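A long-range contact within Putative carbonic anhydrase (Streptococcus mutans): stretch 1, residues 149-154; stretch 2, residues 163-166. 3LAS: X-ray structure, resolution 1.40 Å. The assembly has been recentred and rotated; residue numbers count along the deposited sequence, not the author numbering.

Stretch 1 149-154: IISGAI
Stretch 2, residues 163-166: REVN

Ile150 to Ile154 run as an extended strand, with phi/psi of -118/119 at Ile150, -114/149 at Ser151, -114/148 at Gly152, -157/166 at Ala153 and -128/127 at Ile154. Against it lies the end of a second strand, residues 163-164, followed by a looser segment at 165-166. The end-to-end directions, CA 150 to 154 against CA 163 to 166, differ by 142°, a span that includes the non-strand residues Val165 and Asn166; the bridges are antiparallel. In all, 320 Å² is buried, summed over both sides.

Arg163 (phi/psi -128/135) fixes the register. It forms an antiparallel hydrogen-bonded pair with Ile154, CA to CA 5.4 Å, closed by two nearly linear bonds: Arg163 N to Ile154 O at 3.0 Å (163° at the hydrogen) and Ile154 N to Arg163 O at 2.9 Å (161°). Arg163 O also receives a CA-H...O contact from Ala153 CA at 3.3 Å. The side chains of Arg163 and Ile154 share one face of the sheet; Arg163 has chi1 t and is modelled only as far as CG, so its guanidinium cannot be placed.

Glu164 (-63/148) faces Ala153 in a non-hydrogen-bonded pair. Ala153 CA and Glu164 CA are 4.1 Å apart, the narrow spacing expected of such a pair, and the two side chains diverge. Glu164 CA makes a CA-H...O contact with Gly152 O at 3.4 Å. The Glu164 CA-to-CB bond points away from the first strand, and the chain extends with chi1 t, chi2 t and chi3 -172°. A water spans the stretches, donating to Ser151 OG at 2.6 Å and to Glu164 OE1 at 3.3 Å; Ser151 has chi1 m.

Val165 leaves the strand conformation, with phi/psi -121/-70, yet its amide continues the ladder: Val165 N donates to Gly152 O at 2.9 Å and 173°. Its CB points toward the first strand and chi1 is t. Val165 CG2 packs 3.8 Å from Ile154 CG1, the isoleucine being m at chi1 and t at chi2, and lies 4.0 Å from Ala153 CA.

Asn166 (phi -120) has its CA 3.9 Å from Gly152 CA. Asn166 N donates a weak second bond to Gly152 O, 3.2 Å with an angle of 128°, so that carbonyl accepts from two successive amides. Gly152 N and Asn166 O approach to 3.0 Å, but the angle is too poor for a hydrogen bond. Gly152 leaves room for the Asn166 backbone: an ideal CB on Gly152 would lie 3.1 Å from Asn166 N, a tight approach. Asn166 O also takes a CA-H...O contact from Ser151 CA at 3.4 Å. The asparagine side chain is modelled only to CB, which points sideways.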

ATOM      1  N   ILE A 149      11.569 -10.094 -13.127  1.00 14.85           N
ATOM      2  CA  ILE A 149      10.543 -11.124 -13.138  1.00 12.46           C
ATOM      3  C   ILE A 149       9.269 -10.546 -12.470  1.00 10.91           C
ATOM      4  O   ILE A 149       9.304  -9.963 -11.373  1.00 11.66           O
ATOM      5  CB  ILE A 149      10.951 -12.386 -12.361  1.00 13.57           C
ATOM      6  CG1 ILE A 149      12.128 -13.064 -13.126  1.00 17.54           C
ATOM      7  CG2 ILE A 149       9.812 -13.309 -12.241  1.00 16.20           C
ATOM      8  CD1 ILE A 149      12.776 -14.240 -12.397  1.00 20.73           C
ATOM      9  N   ILE A 150       8.183 -10.651 -13.161  1.00  9.96           N
ATOM     10  CA  ILE A 150       6.858 -10.180 -12.724  1.00  8.72           C
ATOM     11  C   ILE A 150       5.937 -11.372 -12.633  1.00 11.09           C
ATOM     12  O   ILE A 150       5.727 -12.056 -13.670  1.00 14.02           O
ATOM     13  CB  ILE A 150       6.297  -9.088 -13.633  1.00  9.71           C
ATOM     14  CG1 ILE A 150       7.285  -7.951 -13.762  1.00 11.79           C
ATOM     15  CG2 ILE A 150       4.977  -8.583 -13.016  1.00 11.29           C
ATOM     16  CD1 ILE A 150       6.795  -6.794 -14.629  1.00 14.60           C
ATOM     17  N   SER A 151       5.378 -11.696 -11.487  1.00  9.25           N
ATOM     18  CA  SER A 151       4.446 -12.803 -11.325  1.00 10.54           C
ATOM     19  C   SER A 151       3.078 -12.248 -10.964  1.00  9.18           C
ATOM     20  O   SER A 151       2.999 -11.213 -10.302  1.00 10.52           O
ATOM     21  CB  SER A 151       4.894 -13.811 -10.228  1.00 10.64           C
ATOM     22  OG  SER A 151       6.224 -14.248 -10.538  1.00 11.95           O
ATOM     23  N   GLY A 152       2.032 -12.908 -11.351  1.00  8.53           N
ATOM     24  CA  GLY A 152       0.660 -12.563 -10.990  1.00  8.64           C
ATOM     25  C   GLY A 152       0.063 -13.625 -10.132  1.00  7.42           C
ATOM     26  O   GLY A 152       0.320 -14.824 -10.293  1.00  9.32           O
ATOM     27  N   ALA A 153      -0.823 -13.221  -9.216  1.00  7.66           N
ATOM     28  CA  ALA A 153      -1.489 -14.145  -8.309  1.00  6.93           C
ATOM     29  C   ALA A 153      -2.780 -13.611  -7.790  1.00  5.84           C
ATOM     30  O   ALA A 153      -3.016 -12.392  -7.849  1.00  7.37           O
ATOM     31  CB  ALA A 153      -0.540 -14.535  -7.188  1.00  9.87           C
ATOM     32  N   ILE A 154      -3.575 -14.512  -7.205  1.00  7.63           N
ATOM     33  CA  ILE A 154      -4.876 -14.177  -6.557  1.00  7.64           C
ATOM     34  C   ILE A 154      -4.901 -14.729  -5.184  1.00  6.92           C
ATOM     35  O   ILE A 154      -4.553 -15.925  -4.976  1.00  8.04           O
ATOM     36  CB  ILE A 154      -6.027 -14.726  -7.386  1.00  8.19           C
ATOM     37  CG1 ILE A 154      -6.139 -13.936  -8.680  1.00 10.46           C
ATOM     38  CG2 ILE A 154      -7.359 -14.513  -6.614  1.00  9.61           C
ATOM     39  CD1 ILE A 154      -7.109 -14.558  -9.724  1.00 13.63           C
ATOM     40  N   ARG A 163      -2.705 -18.239  -5.227  1.00  8.95           N
ATOM     41  CA  ARG A 163      -2.530 -19.081  -6.392  1.00 10.23           C
ATOM     42  C   ARG A 163      -2.029 -18.236  -7.558  1.00  8.63           C
ATOM     43  O   ARG A 163      -2.601 -17.165  -7.812  1.00 10.76           O
ATOM     44  CB  ARG A 163      -3.857 -19.784  -6.750  1.00 13.33           C
ATOM     45  CG  ARG A 163      -3.693 -20.735  -7.846  1.00 18.20           C
ATOM     46  N   GLU A 164      -1.043 -18.696  -8.295  1.00 10.16           N
ATOM     47  CA  GLU A 164      -0.522 -17.973  -9.478  1.00  9.11           C
ATOM     48  C   GLU A 164      -1.614 -17.836 -10.568  1.00 11.32           C
ATOM     49  O   GLU A 164      -2.429 -18.779 -10.746  1.00 13.66           O
ATOM     50  CB  GLU A 164       0.710 -18.751 -10.034  1.00 10.95           C
ATOM     51  CG  GLU A 164       1.402 -17.946 -11.125  1.00 12.31           C
ATOM     52  CD  GLU A 164       2.788 -18.503 -11.416  1.00 16.41           C
ATOM     53  OE1 GLU A 164       3.497 -17.822 -12.189  1.00 17.93           O
ATOM     54  OE2 GLU A 164       3.247 -19.549 -10.866  1.00 18.79           O
ATOM     55  N   VAL A 165      -1.549 -16.754 -11.303  1.00 10.62           N
ATOM     56  CA  VAL A 165      -2.368 -16.493 -12.563  1.00 15.62           C
ATOM     57  C   VAL A 165      -1.107 -16.304 -13.538  1.00 19.74           C
ATOM     58  O   VAL A 165      -0.787 -17.145 -14.154  1.00 24.95           O
ATOM     59  CB  VAL A 165      -2.935 -15.068 -12.590  1.00 14.40           C
ATOM     60  CG1 VAL A 165      -3.715 -14.779 -13.942  1.00 16.96           C
ATOM     61  CG2 VAL A 165      -3.774 -14.779 -11.490  1.00 16.99           C
ATOM     62  N   ASN A 166      -0.346 -15.184 -13.386  1.00 23.96           N
ATOM     63  CA  ASN A 166       0.749 -14.729 -14.270  1.00 25.83           C
ATOM     64  C   ASN A 166       2.198 -14.542 -13.757  1.00 24.25           C
ATOM     65  O   ASN A 166       2.778 -15.314 -12.990  1.00 16.71           O
ATOM     66  CB  ASN A 166       0.297 -13.457 -15.238  1.00 28.78           C
TER
HETATM   67  O   HOH W   1       6.477 -16.595 -11.732  1.00 31.02           O